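Local coordinates for carboxylesterase (Ferroplasma acidiphilum, PDB 3WJ2) that hydrolyses carboxylic esters as an alpha/beta-hydrolase carboxylesterase adapted to low pH, at the interface of chains A and B. Numbering follows the deposited sequence. Chains: chain A/B, Carboxylesterase.

The interface of chains A and B. Residues chain A 244, 272, 274, 296, 299-300, 303; chain B 274-275, 296, 299.
The backbone carbonyl O of B:Arg275 lies 3.3 Å from CA of A:Ile274, a contact with carbon and not a hydrogen bond. No N or O of one chain comes within bonding distance of the other in this patch. The carbonyl O of B:Met299 likewise rests on carbon, 3.6 Å from CG of A:Met299. Both chains have the alpha/beta-hydrolase fold. Each contributes strand 271-276 and helix 291-303, which meet their copies about a two-fold axis. The deposited assembly holds four copies; whether this pair forms in solution the structure alone does not show.

The two Met299 side chains cross at about a right angle, with CB of A:Met299 3.8 Å from CB of B:Met299. In B:Met299, CG is anti to the carbonyl carbon (chi1 -75°). The chain runs extended from there into chain A. Its methyl CE ends 3.7 Å from CD1 of A:Ile303 and 4.0 Å from CG2 of A:Val300. B:Met299 runs alongside A:Val300 in the same sense. From the strand, A:Ile274 reaches it tip to tip, CD1 lying 3.9 Å from the sulfur SD. An alanine in place of B:Met299 would probably open a gap between A:Ile303, A:Val300 and A:Ile274 and leave their methyl groups without this partner.

The twin contact joins A:Met299 to B:Ile274, again tip to tip, with SD 3.9 Å from CD1. In both Ile274 residues CG1 sits between the backbone N and the carbonyl carbon (chi1 51° in A:Ile274), and CD1 extends beyond it to the opposing methionine. The two isoleucines themselves cross obliquely. A:Ile274 and B:Ile296 pass antiparallel, CG2 against CG1. CG2 of A:Val272 packs 3.6 Å from CG1 of B:Ile296.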
# COMPACT_ATOMS: atom_id res chain seq x y z
N ILE A 244 -14.32 -18.40 -2.55
CA ILE A 244 -13.04 -18.40 -1.80
C ILE A 244 -12.05 -17.79 -2.81
O ILE A 244 -11.98 -18.27 -3.96
CB ILE A 244 -12.58 -19.80 -1.50
CG1 ILE A 244 -13.65 -20.59 -0.64
CG2 ILE A 244 -11.23 -19.77 -0.74
CD1 ILE A 244 -13.28 -22.12 -0.35
N VAL A 272 -14.78 -15.29 1.11
CA VAL A 272 -13.62 -15.18 2.03
C VAL A 272 -12.42 -15.03 1.10
O VAL A 272 -12.38 -15.72 0.06
CB VAL A 272 -13.44 -16.42 2.96
CG1 VAL A 272 -13.32 -17.79 2.15
CG2 VAL A 272 -12.18 -16.20 3.94
N ILE A 274 -8.15 -14.43 1.03
CA ILE A 274 -6.86 -14.41 1.73
C ILE A 274 -5.76 -14.06 0.81
O ILE A 274 -5.79 -14.56 -0.32
CB ILE A 274 -6.53 -15.75 2.45
CG1 ILE A 274 -6.71 -16.86 1.47
CG2 ILE A 274 -7.47 -15.89 3.67
CD1 ILE A 274 -6.12 -18.26 2.06
N ILE A 296 -1.21 -23.05 2.19
CA ILE A 296 -2.35 -22.31 1.66
C ILE A 296 -3.31 -23.15 0.87
O ILE A 296 -4.53 -23.02 1.06
CB ILE A 296 -1.86 -21.03 0.88
CG1 ILE A 296 -1.29 -20.06 1.89
CG2 ILE A 296 -3.03 -20.36 0.06
CD1 ILE A 296 -0.42 -18.91 1.19
N MET A 299 -5.22 -25.37 3.38
CA MET A 299 -6.23 -24.52 4.06
C MET A 299 -7.53 -24.45 3.21
O MET A 299 -8.65 -24.73 3.68
CB MET A 299 -5.64 -23.09 4.26
CG MET A 299 -4.73 -22.93 5.41
SD MET A 299 -4.29 -21.09 5.29
CE MET A 299 -3.25 -20.98 6.75
N VAL A 300 -7.36 -24.11 1.93
CA VAL A 300 -8.48 -23.96 1.04
C VAL A 300 -9.12 -25.30 0.77
O VAL A 300 -10.40 -25.44 0.87
CB VAL A 300 -8.09 -23.28 -0.26
CG1 VAL A 300 -9.28 -23.34 -1.23
CG2 VAL A 300 -7.66 -21.84 0.04
N ILE A 303 -11.46 -26.70 3.62
CA ILE A 303 -12.76 -25.99 3.74
C ILE A 303 -13.74 -26.25 2.62
O ILE A 303 -14.98 -25.97 2.82
CB ILE A 303 -12.70 -24.54 4.20
CG1 ILE A 303 -12.19 -23.59 3.07
CG2 ILE A 303 -11.97 -24.44 5.55
CD1 ILE A 303 -12.59 -22.15 3.33
N ILE B 274 -1.15 -15.39 6.18
CA ILE B 274 -2.28 -14.99 5.33
C ILE B 274 -2.90 -13.72 5.90
O ILE B 274 -2.97 -13.56 7.11
CB ILE B 274 -3.40 -16.09 5.22
CG1 ILE B 274 -3.73 -16.56 6.61
CG2 ILE B 274 -2.90 -17.24 4.34
CD1 ILE B 274 -5.06 -17.55 6.63
N ARG B 275 -3.24 -12.80 4.98
CA ARG B 275 -3.94 -11.56 5.37
C ARG B 275 -5.37 -11.81 4.97
O ARG B 275 -5.68 -12.11 3.84
CB ARG B 275 -3.36 -10.40 4.51
CG ARG B 275 -4.23 -9.13 4.79
CD ARG B 275 -3.92 -7.98 3.73
NE ARG B 275 -2.63 -7.42 3.95
CZ ARG B 275 -2.23 -6.24 3.41
NH1 ARG B 275 -3.14 -5.63 2.57
NH2 ARG B 275 -1.02 -5.75 3.66
N ILE B 296 -11.73 -18.26 7.79
CA ILE B 296 -10.27 -18.11 8.09
C ILE B 296 -9.87 -18.96 9.31
O ILE B 296 -8.86 -19.68 9.26
CB ILE B 296 -9.91 -16.66 8.24
CG1 ILE B 296 -10.03 -15.99 6.84
CG2 ILE B 296 -8.45 -16.51 8.80
CD1 ILE B 296 -10.03 -14.49 6.91
N MET B 299 -9.84 -22.61 8.30
CA MET B 299 -8.68 -22.89 7.48
C MET B 299 -7.49 -23.16 8.39
O MET B 299 -6.75 -24.14 8.16
CB MET B 299 -8.34 -21.68 6.53
CG MET B 299 -9.25 -21.56 5.40
SD MET B 299 -8.55 -19.95 4.60
CE MET B 299 -9.52 -20.07 3.16